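Local coordinates for uncharacterized protein (Staphylococcus aureus subsp. aureus Mu50, PDB 4QPV) that is of unknown function but belongs to the DUF1672 family and adopts a unique kinked-helix-beta-beta-beta repeat fold, at residues K48-I51 with A52-E56; G128-Y131 with R132-E136; K146-K149 with S150-K153; E197-K200 with S201-G205; D230-K234 with D235-D239. All coordinates share one frame; numbering follows the deposited sequence.

Overall arrangement
The five contacts are local and follow in series along one chain. Interaction 1 is the first turns of helix 48-63, beside the three-stranded antiparallel sheet. Interaction 2 is the junction of helices 116-133 and 135-147. Interaction 3 is the exit from helix 135-147. Interactions 4 and 5 are the starts of helices 199-212 and 234-249. Interactions 2 and 4 touch, centres about 11 Å apart, mainly through R132, by a salt bridge to D199 and a probable hydrogen bond to E197 O. Interactions 3 and 5 lie about 15 Å apart between centres. Interactions 1 and 5, about 44 Å apart between centres, lie on opposite sides of the chain's centre. The set marks helix starts, ends and a break.

Interaction 1: residues K48-I51 with A52-E56; sequences KDKI and AKRGE
K50 and K53 touch along the first turns of alpha-helix 48-63. Their aliphatic chains run at a slant to each other, with K50 CD 4.1 Å from K53 CE. K50 CG is anti to the backbone N (chi1 177°), and the chain then bends at chi2. K53 also starts anti but stays straight until its bend at chi3. The two ammonium groups end near each other. K50 forms a salt bridge with D106, and K53 a weaker, long ion pair with the same carboxylate.

R54 takes another route. R54 CG lies 3.4 Å from K50 O, and bends at chi2 and chi3 carry the guanidinium to I102 O, S107 O and Q57. The helix thus ties down the loop that follows strand 90-98. I51 points away from the next turn and packs on V72, V79 and V81 of the antiparallel sheet, while A52 packs on A69.

The backbone beneath is regular. A52 N bonds to K48 O at 2.9 Å, and G55 N bonds to I51 O at 2.8 Å. At the lysine ends one water accepts from both amines, 2.8 Å from K50 NZ and 2.7 Å from K53 NZ.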
loop_
_atom_site.group_PDB
_atom_site.type_symbol
_atom_site.label_atom_id
_atom_site.label_comp_id
_atom_site.label_asym_id
_atom_site.label_seq_id
_atom_site.Cartn_x
_atom_site.Cartn_y
_atom_site.Cartn_z
ATOM N N LYS A 48 -11.025 19.444 -7.132
ATOM C CA LYS A 48 -10.497 18.603 -6.063
ATOM C C LYS A 48 -11.623 18.027 -5.189
ATOM O O LYS A 48 -11.651 16.818 -5.015
ATOM C CB LYS A 48 -9.495 19.417 -5.219
ATOM C CG LYS A 48 -8.842 18.647 -4.083
ATOM C CD LYS A 48 -8.101 19.602 -3.151
ATOM C CE LYS A 48 -7.588 18.920 -1.903
ATOM N NZ LYS A 48 -7.144 19.910 -0.879
ATOM N N ASP A 49 -12.570 18.862 -4.682
ATOM C CA ASP A 49 -13.644 18.360 -3.809
ATOM C C ASP A 49 -14.598 17.382 -4.517
ATOM O O ASP A 49 -14.947 16.346 -3.953
ATOM C CB ASP A 49 -14.447 19.519 -3.196
ATOM C CG ASP A 49 -13.639 20.388 -2.237
ATOM O OD1 ASP A 49 -12.533 19.962 -1.829
ATOM O OD2 ASP A 49 -14.097 21.501 -1.922
ATOM N N LYS A 50 -15.020 17.709 -5.729
ATOM C CA LYS A 50 -15.934 16.839 -6.473
ATOM C C LYS A 50 -15.247 15.520 -6.795
ATOM O O LYS A 50 -15.846 14.464 -6.628
ATOM C CB LYS A 50 -16.386 17.528 -7.783
ATOM C CG LYS A 50 -17.293 16.674 -8.695
ATOM C CD LYS A 50 -18.656 16.403 -8.042
ATOM C CE LYS A 50 -19.679 15.985 -9.068
ATOM N NZ LYS A 50 -21.060 16.095 -8.528
ATOM N N ILE A 51 -13.981 15.583 -7.233
ATOM C CA ILE A 51 -13.253 14.367 -7.626
ATOM C C ILE A 51 -13.047 13.483 -6.384
ATOM O O ILE A 51 -13.260 12.263 -6.458
ATOM C CB ILE A 51 -11.928 14.693 -8.378
ATOM C CG1 ILE A 51 -12.198 15.380 -9.740
ATOM C CG2 ILE A 51 -11.079 13.426 -8.568
ATOM C CD1 ILE A 51 -10.941 16.201 -10.302
ATOM N N ALA A 52 -12.687 14.104 -5.244
ATOM C CA ALA A 52 -12.513 13.392 -3.968
ATOM C C ALA A 52 -13.814 12.681 -3.569
ATOM O O ALA A 52 -13.789 11.495 -3.236
ATOM C CB ALA A 52 -12.084 14.364 -2.877
ATOM N N LYS A 53 -14.960 13.389 -3.682
ATOM C CA LYS A 53 -16.283 12.849 -3.360
ATOM C C LYS A 53 -16.612 11.650 -4.265
ATOM O O LYS A 53 -17.095 10.627 -3.763
ATOM C CB LYS A 53 -17.366 13.961 -3.506
ATOM C CG LYS A 53 -18.790 13.472 -3.252
ATOM C CD LYS A 53 -19.810 14.603 -3.120
ATOM C CE LYS A 53 -20.182 15.264 -4.423
ATOM N NZ LYS A 53 -21.348 16.171 -4.249
ATOM N N ARG A 54 -16.356 11.784 -5.588
ATOM C CA ARG A 54 -16.617 10.693 -6.553
ATOM C C ARG A 54 -15.693 9.485 -6.290
ATOM O O ARG A 54 -16.139 8.339 -6.400
ATOM C CB ARG A 54 -16.496 11.176 -8.013
ATOM C CG ARG A 54 -17.579 12.212 -8.410
ATOM C CD ARG A 54 -18.942 11.552 -8.588
ATOM N NE ARG A 54 -19.170 11.144 -9.974
ATOM C CZ ARG A 54 -20.088 10.261 -10.362
ATOM N NH1 ARG A 54 -20.827 9.621 -9.465
ATOM N NH2 ARG A 54 -20.269 10.010 -11.647
ATOM N N GLY A 55 -14.439 9.741 -5.934
ATOM C CA GLY A 55 -13.493 8.674 -5.588
ATOM C C GLY A 55 -13.951 7.893 -4.372
ATOM O O GLY A 55 -13.994 6.661 -4.393
ATOM N N GLU A 56 -14.403 8.609 -3.335
ATOM C CA GLU A 56 -14.943 7.976 -2.122
ATOM C C GLU A 56 -16.199 7.165 -2.472
ATOM O O GLU A 56 -16.333 6.008 -2.050
ATOM C CB GLU A 56 -15.228 9.046 -1.054
ATOM C CG GLU A 56 -13.926 9.619 -0.485
ATOM C CD GLU A 56 -14.032 10.973 0.198
ATOM O OE1 GLU A 56 -15.162 11.503 0.334
ATOM O OE2 GLU A 56 -12.973 11.518 0.582
HETATM O O HOH W 1 -21.333 17.867 -6.389
#

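Interaction 2: residues G128-Y131 with R132-E136; sequences GFEY and RAHKE
Y131 and K135 meet where helix 116-133 ends and helix 135-147 starts, a break between consecutive helices consistent with the kinked helix of this fold. K135 CA lies over one face of the Y131 ring. The lysine chain slants past the ring to the hydroxyl, with K135 CG 3.7 Å from Y131 CZ. The bend at chi4 (-55°) brings K135 NZ to Y131 OH, a weak bond at 3.3 Å. D139 holds both ends, by a salt bridge to K135 and a hydrogen bond to Y131. F170 stacks on the tyrosine ring.

At the break, H134 leaves helical geometry and is also the N-cap position of the second helix. H134 N bonds to Y131 O at 3.1 Å, from above the carbonyl plane. The bond from H134 N to E130 O is weak.

The E130 and H134 side chains run alongside each other, their planes 23° apart. K210 forms a salt bridge with the other carboxylate oxygen, E130 OE2. A water in the imidazole plane joins the pair, 2.6 Å from E130 OE1 and 2.6 Å from H134 NE2.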
loop_
_atom_site.group_PDB
_atom_site.type_symbol
_atom_site.label_atom_id
_atom_site.label_comp_id
_atom_site.label_asym_id
_atom_site.label_seq_id
_atom_site.Cartn_x
_atom_site.Cartn_y
_atom_site.Cartn_z
ATOM N N GLY A 128 -5.847 -4.958 2.669
ATOM C CA GLY A 128 -6.440 -4.374 3.870
ATOM C C GLY A 128 -7.150 -5.436 4.709
ATOM O O GLY A 128 -7.155 -5.370 5.938
ATOM N N PHE A 129 -7.734 -6.448 4.040
ATOM C CA PHE A 129 -8.391 -7.576 4.712
ATOM C C PHE A 129 -7.332 -8.480 5.349
ATOM O O PHE A 129 -7.519 -8.964 6.470
ATOM C CB PHE A 129 -9.241 -8.379 3.710
ATOM C CG PHE A 129 -10.585 -7.796 3.338
ATOM C CD1 PHE A 129 -10.676 -6.590 2.645
ATOM C CD2 PHE A 129 -11.758 -8.489 3.618
ATOM C CE1 PHE A 129 -11.926 -6.070 2.271
ATOM C CE2 PHE A 129 -13.007 -7.969 3.253
ATOM C CZ PHE A 129 -13.080 -6.772 2.565
ATOM N N GLU A 130 -6.196 -8.659 4.642
ATOM C CA GLU A 130 -5.057 -9.436 5.127
ATOM C C GLU A 130 -4.452 -8.758 6.344
ATOM O O GLU A 130 -4.105 -9.443 7.307
ATOM C CB GLU A 130 -3.998 -9.657 4.033
ATOM C CG GLU A 130 -4.425 -10.628 2.936
ATOM C CD GLU A 130 -4.713 -12.078 3.310
ATOM O OE1 GLU A 130 -4.527 -12.461 4.488
ATOM O OE2 GLU A 130 -5.086 -12.847 2.395
ATOM N N TYR A 131 -4.408 -7.404 6.336
ATOM C CA TYR A 131 -3.929 -6.654 7.493
ATOM C C TYR A 131 -4.800 -6.960 8.701
ATOM O O TYR A 131 -4.268 -7.337 9.743
ATOM C CB TYR A 131 -3.901 -5.148 7.222
ATOM C CG TYR A 131 -3.647 -4.352 8.488
ATOM C CD1 TYR A 131 -2.394 -4.368 9.106
ATOM C CD2 TYR A 131 -4.681 -3.660 9.120
ATOM C CE1 TYR A 131 -2.162 -3.661 10.289
ATOM C CE2 TYR A 131 -4.457 -2.948 10.299
ATOM C CZ TYR A 131 -3.196 -2.946 10.874
ATOM O OH TYR A 131 -2.980 -2.233 12.024
ATOM N N ARG A 132 -6.125 -6.801 8.566
ATOM C CA ARG A 132 -7.050 -7.087 9.665
ATOM C C ARG A 132 -6.894 -8.526 10.171
ATOM O O ARG A 132 -6.790 -8.728 11.381
ATOM C CB ARG A 132 -8.498 -6.827 9.238
ATOM C CG ARG A 132 -9.481 -7.113 10.361
ATOM C CD ARG A 132 -10.896 -6.850 9.927
ATOM N NE ARG A 132 -11.813 -7.192 11.009
ATOM C CZ ARG A 132 -13.138 -7.164 10.909
ATOM N NH1 ARG A 132 -13.720 -6.797 9.772
ATOM N NH2 ARG A 132 -13.894 -7.513 11.941
ATOM N N ALA A 133 -6.811 -9.514 9.256
ATOM C CA ALA A 133 -6.686 -10.935 9.639
ATOM C C ALA A 133 -5.394 -11.238 10.439
ATOM O O ALA A 133 -5.364 -12.224 11.174
ATOM C CB ALA A 133 -6.747 -11.822 8.407
ATOM N N HIS A 134 -4.354 -10.392 10.305
ATOM C CA HIS A 134 -3.061 -10.556 11.003
ATOM C C HIS A 134 -2.644 -9.260 11.705
ATOM O O HIS A 134 -1.448 -9.005 11.840
ATOM C CB HIS A 134 -1.964 -10.949 9.991
ATOM C CG HIS A 134 -2.266 -12.202 9.238
ATOM N ND1 HIS A 134 -1.918 -13.443 9.739
ATOM C CD2 HIS A 134 -2.893 -12.367 8.050
ATOM C CE1 HIS A 134 -2.350 -14.322 8.851
ATOM N NE2 HIS A 134 -2.943 -13.720 7.815
ATOM N N LYS A 135 -3.631 -8.459 12.175
ATOM C CA LYS A 135 -3.411 -7.125 12.751
ATOM C C LYS A 135 -2.398 -7.103 13.899
ATOM O O LYS A 135 -1.438 -6.340 13.825
ATOM C CB LYS A 135 -4.745 -6.496 13.208
ATOM C CG LYS A 135 -4.606 -5.035 13.614
ATOM C CD LYS A 135 -5.930 -4.414 14.074
ATOM C CE LYS A 135 -5.888 -2.910 14.036
ATOM N NZ LYS A 135 -4.756 -2.354 14.819
ATOM N N GLU A 136 -2.626 -7.876 14.964
ATOM C CA GLU A 136 -1.737 -7.865 16.129
ATOM C C GLU A 136 -0.282 -8.142 15.742
ATOM O O GLU A 136 0.598 -7.411 16.191
ATOM C CB GLU A 136 -2.214 -8.873 17.188
ATOM C CG GLU A 136 -1.394 -8.843 18.474
ATOM C CD GLU A 136 -1.979 -9.588 19.660
ATOM O OE1 GLU A 136 -3.036 -10.242 19.502
ATOM O OE2 GLU A 136 -1.379 -9.512 20.755
HETATM O O HOH W 2 -4.157 -14.753 5.708
#

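Interaction 3: residues K146-K149 with S150-K153; sequences KEYK and SKYK
The Y148 and Y152 rings meet obliquely, with planes 42° apart and centroids 6.0 Å apart. Their nearest ring atoms are Y148 CD1 and Y152 CE2, 3.8 Å apart. Y148 CB sits at the edge of the Y152 ring, in its plane. K151 serves both rings. K151 CD meets the edge of the Y148 ring, 4.0 Å from Y148 CD1. K151 CG lies over the centre of one face of the Y152 ring, 4.2 Å above the plane. K151 is extended beyond CG, and its NZ makes a weak bond to Y152 OH.

The four-residue spacing puts both tyrosines on one side of the chain. Like first torsions, with CG beside the backbone N (chi1 -72° and -66°), make them run together. Partners on or just after helix 234-249 take their hydroxyls: K251 for Y148 and D243 for Y152. F244 stacks on the Y152 ring.

The backbone is held by a nearly straight bond from Y152 N to Y148 O at 3.0 Å. Two waters carry further links. One joins K146 O to S150 N, and the other joins E147 O, at 2.8 Å, to K151 N. Y148 is the first residue to leave helical geometry after helix 135-147. The chain then makes a type I beta turn from S150 to K153, which leads into strand 154-155.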
loop_
_atom_site.group_PDB
_atom_site.type_symbol
_atom_site.label_atom_id
_atom_site.label_comp_id
_atom_site.label_asym_id
_atom_site.label_seq_id
_atom_site.Cartn_x
_atom_site.Cartn_y
_atom_site.Cartn_z
ATOM N N LYS A 146 10.478 0.128 14.239
ATOM C CA LYS A 146 10.735 1.415 14.910
ATOM C C LYS A 146 11.868 1.254 15.930
ATOM O O LYS A 146 12.736 2.117 16.031
ATOM C CB LYS A 146 9.463 1.909 15.621
ATOM C CG LYS A 146 8.398 2.469 14.667
ATOM C CD LYS A 146 7.112 2.694 15.470
ATOM C CE LYS A 146 5.978 3.182 14.597
ATOM N NZ LYS A 146 4.767 3.457 15.437
ATOM N N GLU A 147 11.852 0.127 16.668
ATOM C CA GLU A 147 12.841 -0.219 17.700
ATOM C C GLU A 147 14.261 -0.277 17.152
ATOM O O GLU A 147 15.196 0.130 17.840
ATOM C CB GLU A 147 12.537 -1.593 18.328
ATOM C CG GLU A 147 11.349 -1.708 19.276
ATOM C CD GLU A 147 11.212 -3.091 19.889
ATOM O OE1 GLU A 147 12.251 -3.774 20.039
ATOM O OE2 GLU A 147 10.073 -3.497 20.217
ATOM N N TYR A 148 14.438 -0.793 15.928
ATOM C CA TYR A 148 15.787 -0.986 15.395
ATOM C C TYR A 148 16.297 0.007 14.355
ATOM O O TYR A 148 17.412 -0.204 13.828
ATOM C CB TYR A 148 15.888 -2.423 14.855
ATOM C CG TYR A 148 15.933 -3.448 15.970
ATOM C CD1 TYR A 148 17.100 -3.662 16.704
ATOM C CD2 TYR A 148 14.795 -4.159 16.336
ATOM C CE1 TYR A 148 17.135 -4.577 17.757
ATOM C CE2 TYR A 148 14.819 -5.076 17.392
ATOM C CZ TYR A 148 15.997 -5.298 18.082
ATOM O OH TYR A 148 16.033 -6.231 19.095
ATOM N N LYS A 149 15.538 1.109 14.094
ATOM C CA LYS A 149 15.969 2.070 13.088
ATOM C C LYS A 149 17.337 2.699 13.453
ATOM O O LYS A 149 18.127 2.935 12.536
ATOM C CB LYS A 149 14.878 3.118 12.771
ATOM C CG LYS A 149 14.461 4.061 13.882
ATOM C CD LYS A 149 13.199 4.829 13.471
ATOM C CE LYS A 149 13.451 6.257 13.040
ATOM N NZ LYS A 149 13.675 7.159 14.206
ATOM N N SER A 150 17.640 2.934 14.742
ATOM C CA SER A 150 18.938 3.491 15.113
ATOM C C SER A 150 20.075 2.473 14.937
ATOM O O SER A 150 21.092 2.796 14.306
ATOM C CB SER A 150 18.916 4.023 16.548
ATOM O OG SER A 150 20.222 4.438 16.898
ATOM N N LYS A 151 19.899 1.258 15.481
ATOM C CA LYS A 151 20.914 0.211 15.431
ATOM C C LYS A 151 21.300 -0.132 13.977
ATOM O O LYS A 151 22.489 -0.251 13.700
ATOM C CB LYS A 151 20.429 -1.060 16.158
ATOM C CG LYS A 151 21.532 -2.121 16.289
ATOM C CD LYS A 151 21.050 -3.432 16.865
ATOM C CE LYS A 151 22.219 -4.377 17.058
ATOM N NZ LYS A 151 21.761 -5.757 17.380
ATOM N N TYR A 152 20.311 -0.315 13.085
ATOM C CA TYR A 152 20.576 -0.722 11.698
ATOM C C TYR A 152 20.548 0.438 10.705
ATOM O O TYR A 152 20.607 0.218 9.487
ATOM C CB TYR A 152 19.647 -1.859 11.275
ATOM C CG TYR A 152 19.943 -3.117 12.066
ATOM C CD1 TYR A 152 21.138 -3.817 11.886
ATOM C CD2 TYR A 152 19.056 -3.577 13.040
ATOM C CE1 TYR A 152 21.430 -4.957 12.635
ATOM C CE2 TYR A 152 19.347 -4.705 13.811
ATOM C CZ TYR A 152 20.530 -5.397 13.599
ATOM O OH TYR A 152 20.802 -6.514 14.349
ATOM N N LYS A 153 20.582 1.672 11.241
ATOM C CA LYS A 153 20.780 2.908 10.500
ATOM C C LYS A 153 19.836 3.051 9.296
ATOM O O LYS A 153 20.285 3.074 8.142
ATOM C CB LYS A 153 22.251 2.994 10.037
ATOM C CG LYS A 153 23.256 2.997 11.195
ATOM C CD LYS A 153 24.677 2.983 10.689
ATOM C CE LYS A 153 25.715 3.048 11.806
ATOM N NZ LYS A 153 25.721 1.820 12.638
HETATM O O HOH W 3 15.579 3.165 16.869
HETATM O O HOH W 4 17.849 0.810 17.531
#

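Interaction 4: residues E197-K200 with S201-G205; sequences EDDK and SFRDG
R203 folds back over the first turn of its helix to reach D199 and K200. R203 CB is 3.5 Å from D199 O, and R203 CG is 3.4 Å from that same D199 O. CD and NE run on past this oxygen. The bend at chi3 (-61°) brings the guanidinium back, and chi4 (-95°) turns one face to D199 O, which lies 3.7 Å from R203 CZ. NH1 then meets D199 CB, and R203 NH2 meets K200 CG at 3.5 Å. D199 and R203 stop short of a salt bridge. A water in the guanidinium plane accepts from R203 NH1 and donates to D199 OD2.

D198 is the N-cap: D198 OD1 takes S201 N at 2.9 Å on the syn side, out of the carboxylate plane. In one of two S201 conformers, S201 OG donates to E197 OE1 at 2.6 Å, on the anti side and out of plane.

This capped start of helix 199-212 sits against the end of helix 116-133. R132 there forms a salt bridge with D199, a hydrogen bond with E197 O and a cation-pi contact with the F202 ring.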
loop_
_atom_site.group_PDB
_atom_site.type_symbol
_atom_site.label_atom_id
_atom_site.label_comp_id
_atom_site.label_asym_id
_atom_site.label_seq_id
_atom_site.Cartn_x
_atom_site.Cartn_y
_atom_site.Cartn_z
ATOM N N GLU A 197 -18.434 -8.496 10.250
ATOM C CA GLU A 197 -18.287 -9.595 11.208
ATOM C C GLU A 197 -17.362 -9.217 12.344
ATOM O O GLU A 197 -16.549 -8.306 12.190
ATOM C CB GLU A 197 -17.735 -10.859 10.515
ATOM C CG GLU A 197 -18.707 -11.519 9.549
ATOM C CD GLU A 197 -20.000 -11.997 10.174
ATOM O OE1 GLU A 197 -19.944 -12.653 11.240
ATOM O OE2 GLU A 197 -21.074 -11.682 9.614
ATOM N N ASP A 198 -17.449 -9.948 13.474
ATOM C CA ASP A 198 -16.529 -9.751 14.596
ATOM C C ASP A 198 -15.172 -10.318 14.173
ATOM O O ASP A 198 -15.116 -11.047 13.182
ATOM C CB ASP A 198 -17.059 -10.386 15.901
ATOM C CG ASP A 198 -17.390 -11.864 15.827
ATOM O OD1 ASP A 198 -16.462 -12.674 15.646
ATOM O OD2 ASP A 198 -18.570 -12.215 16.017
ATOM N N ASP A 199 -14.091 -9.989 14.894
ATOM C CA ASP A 199 -12.743 -10.413 14.517
ATOM C C ASP A 199 -12.569 -11.923 14.395
ATOM O O ASP A 199 -11.930 -12.363 13.431
ATOM C CB ASP A 199 -11.685 -9.845 15.468
ATOM C CG ASP A 199 -11.220 -8.446 15.096
ATOM O OD1 ASP A 199 -11.474 -8.012 13.944
ATOM O OD2 ASP A 199 -10.583 -7.797 15.939
ATOM N N LYS A 200 -13.133 -12.712 15.335
ATOM C CA LYS A 200 -13.028 -14.175 15.288
ATOM C C LYS A 200 -13.717 -14.708 14.030
ATOM O O LYS A 200 -13.094 -15.480 13.293
ATOM C CB LYS A 200 -13.590 -14.828 16.566
ATOM C CG LYS A 200 -12.557 -14.848 17.684
ATOM C CD LYS A 200 -12.967 -15.716 18.869
ATOM C CE LYS A 200 -11.875 -15.755 19.912
ATOM N NZ LYS A 200 -12.327 -16.413 21.163
ATOM N N SER A 201 -14.968 -14.251 13.767
ATOM C CA SER A 201 -15.748 -14.638 12.588
ATOM C C SER A 201 -15.050 -14.163 11.307
ATOM O O SER A 201 -15.086 -14.864 10.298
ATOM C CB SER A 201 -17.162 -14.068 12.667
ATOM O OG SER A 201 -17.901 -14.306 11.479
ATOM N N PHE A 202 -14.409 -12.975 11.356
ATOM C CA PHE A 202 -13.693 -12.415 10.206
ATOM C C PHE A 202 -12.528 -13.310 9.821
ATOM O O PHE A 202 -12.367 -13.634 8.644
ATOM C CB PHE A 202 -13.190 -10.987 10.488
ATOM C CG PHE A 202 -12.408 -10.390 9.335
ATOM C CD1 PHE A 202 -13.061 -9.753 8.285
ATOM C CD2 PHE A 202 -11.019 -10.502 9.281
ATOM C CE1 PHE A 202 -12.339 -9.216 7.215
ATOM C CE2 PHE A 202 -10.300 -9.987 8.200
ATOM C CZ PHE A 202 -10.961 -9.324 7.183
ATOM N N ARG A 203 -11.712 -13.694 10.812
ATOM C CA ARG A 203 -10.533 -14.530 10.608
ATOM C C ARG A 203 -10.933 -15.915 10.093
ATOM O O ARG A 203 -10.283 -16.409 9.171
ATOM C CB ARG A 203 -9.681 -14.622 11.883
ATOM C CG ARG A 203 -8.940 -13.304 12.200
ATOM C CD ARG A 203 -7.916 -13.453 13.327
ATOM N NE ARG A 203 -8.542 -13.875 14.586
ATOM C CZ ARG A 203 -8.926 -13.049 15.557
ATOM N NH1 ARG A 203 -8.730 -11.738 15.443
ATOM N NH2 ARG A 203 -9.496 -13.528 16.655
ATOM N N ASP A 204 -12.038 -16.496 10.624
ATOM C CA ASP A 204 -12.591 -17.781 10.168
ATOM C C ASP A 204 -13.039 -17.665 8.697
ATOM O O ASP A 204 -12.753 -18.552 7.890
ATOM C CB ASP A 204 -13.790 -18.209 11.060
ATOM C CG ASP A 204 -13.433 -18.857 12.393
ATOM O OD1 ASP A 204 -12.234 -18.865 12.753
ATOM O OD2 ASP A 204 -14.354 -19.346 13.079
ATOM N N GLY A 205 -13.701 -16.559 8.376
ATOM C CA GLY A 205 -14.186 -16.252 7.030
ATOM C C GLY A 205 -13.072 -16.156 6.002
ATOM O O GLY A 205 -13.210 -16.674 4.887
HETATM O O HOH W 5 -8.849 -9.353 17.560
#

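Interaction 5: residues D230-K234 with D235-D239; sequences DNFTK and DNTID
T233 and N236 form a capping box at the start of helix 234-249. T233 is the N-cap, and T233 OG1 accepts from N236 N at 2.9 Å. In return N236 OD1 accepts from T233 N at 3.0 Å, with the donor well above the carbonyl plane. T233 OG1 and the N236 amide carbon CG both sit between backbone N and carbonyl carbon (72° and 73°), which folds each polar group back to the other's amide.

The tight part continues through the N236 amide. N236 OD1 also accepts from T237 OG1, in the carbonyl plane, at 2.8 Å. Two donors therefore grip this oxygen. K229 bonds to T237 OG1 as well. The F232 side chain stands roughly perpendicular to that of T237, with F232 CD1 3.4 Å from T237 OG1. Both residues rest on I264 of strand 259-265, and T237 also touches I282.

The outer side is looser. T233, K234 and D235 are exposed. K234 O receives two weak bonds, from T237 N and I238 N, so the first turn is less regular than the box.

The tight side, by contrast, also reaches back into the loop. There N236 ND2 donates to N231 O at 2.9 Å, with that oxygen almost in the amide plane.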
loop_
_atom_site.group_PDB
_atom_site.type_symbol
_atom_site.label_atom_id
_atom_site.label_comp_id
_atom_site.label_asym_id
_atom_site.label_seq_id
_atom_site.Cartn_x
_atom_site.Cartn_y
_atom_site.Cartn_z
ATOM N N ASP A 230 25.790 7.944 4.518
ATOM C CA ASP A 230 26.093 8.829 3.388
ATOM C C ASP A 230 26.693 8.008 2.235
ATOM O O ASP A 230 26.524 8.363 1.076
ATOM C CB ASP A 230 27.074 9.946 3.811
ATOM C CG ASP A 230 26.682 10.736 5.050
ATOM O OD1 ASP A 230 25.498 11.146 5.151
ATOM O OD2 ASP A 230 27.564 10.966 5.910
ATOM N N ASN A 231 27.327 6.872 2.567
ATOM C CA ASN A 231 28.045 6.019 1.622
ATOM C C ASN A 231 27.437 4.608 1.493
ATOM O O ASN A 231 28.186 3.639 1.344
ATOM C CB ASN A 231 29.508 5.912 2.102
ATOM C CG ASN A 231 29.670 5.265 3.476
ATOM O OD1 ASN A 231 28.716 5.115 4.260
ATOM N ND2 ASN A 231 30.876 4.836 3.788
ATOM N N PHE A 232 26.103 4.481 1.535
ATOM C CA PHE A 232 25.456 3.182 1.399
ATOM C C PHE A 232 25.876 2.453 0.127
ATOM O O PHE A 232 25.873 3.041 -0.948
ATOM C CB PHE A 232 23.911 3.334 1.387
ATOM C CG PHE A 232 23.147 2.085 0.995
ATOM C CD1 PHE A 232 22.767 1.151 1.955
ATOM C CD2 PHE A 232 22.824 1.833 -0.337
ATOM C CE1 PHE A 232 22.050 0.011 1.598
ATOM C CE2 PHE A 232 22.120 0.680 -0.697
ATOM C CZ PHE A 232 21.749 -0.230 0.270
ATOM N N THR A 233 26.169 1.152 0.248
ATOM C CA THR A 233 26.365 0.250 -0.885
ATOM C C THR A 233 25.705 -1.071 -0.520
ATOM O O THR A 233 25.546 -1.349 0.664
ATOM C CB THR A 233 27.848 0.050 -1.271
ATOM O OG1 THR A 233 28.500 -0.739 -0.281
ATOM C CG2 THR A 233 28.606 1.361 -1.579
ATOM N N LYS A 234 25.374 -1.907 -1.508
ATOM C CA LYS A 234 24.872 -3.258 -1.216
ATOM C C LYS A 234 25.944 -4.056 -0.431
ATOM O O LYS A 234 25.618 -4.705 0.570
ATOM C CB LYS A 234 24.488 -4.021 -2.506
ATOM C CG LYS A 234 23.215 -3.527 -3.177
ATOM C CD LYS A 234 22.997 -4.141 -4.561
ATOM C CE LYS A 234 22.402 -5.535 -4.515
ATOM N NZ LYS A 234 22.317 -6.153 -5.869
ATOM N N ASP A 235 27.223 -3.959 -0.863
ATOM C CA ASP A 235 28.333 -4.678 -0.238
ATOM C C ASP A 235 28.597 -4.238 1.214
ATOM O O ASP A 235 28.962 -5.078 2.036
ATOM C CB ASP A 235 29.619 -4.522 -1.071
ATOM C CG ASP A 235 29.665 -5.325 -2.366
ATOM O OD1 ASP A 235 28.708 -6.090 -2.632
ATOM O OD2 ASP A 235 30.665 -5.203 -3.103
ATOM N N ASN A 236 28.437 -2.933 1.541
ATOM C CA ASN A 236 28.743 -2.528 2.930
ATOM C C ASN A 236 27.515 -2.565 3.895
ATOM O O ASN A 236 27.664 -2.256 5.081
ATOM C CB ASN A 236 29.460 -1.154 2.980
ATOM C CG ASN A 236 28.607 0.073 2.679
ATOM O OD1 ASN A 236 27.371 0.074 2.770
ATOM N ND2 ASN A 236 29.267 1.156 2.316
ATOM N N THR A 237 26.341 -2.988 3.422
ATOM C CA THR A 237 25.178 -3.034 4.300
ATOM C C THR A 237 24.580 -4.462 4.338
ATOM O O THR A 237 23.723 -4.724 5.185
ATOM C CB THR A 237 24.166 -1.929 3.863
ATOM O OG1 THR A 237 24.873 -0.683 3.823
ATOM C CG2 THR A 237 22.948 -1.787 4.817
ATOM N N ILE A 238 25.031 -5.384 3.446
ATOM C CA ILE A 238 24.496 -6.756 3.412
ATOM C C ILE A 238 24.636 -7.466 4.783
ATOM O O ILE A 238 23.663 -8.069 5.242
ATOM C CB ILE A 238 25.061 -7.637 2.263
ATOM C CG1 ILE A 238 24.415 -9.058 2.217
ATOM C CG2 ILE A 238 26.597 -7.727 2.278
ATOM C CD1 ILE A 238 22.943 -9.105 2.016
ATOM N N ASP A 239 25.813 -7.393 5.424
ATOM C CA ASP A 239 26.010 -8.068 6.716
ATOM C C ASP A 239 25.051 -7.550 7.773
ATOM O O ASP A 239 24.447 -8.352 8.482
ATOM C CB ASP A 239 27.444 -7.950 7.210
ATOM C CG ASP A 239 28.329 -8.875 6.429
ATOM O OD1 ASP A 239 28.451 -10.061 6.831
ATOM O OD2 ASP A 239 28.895 -8.430 5.408
#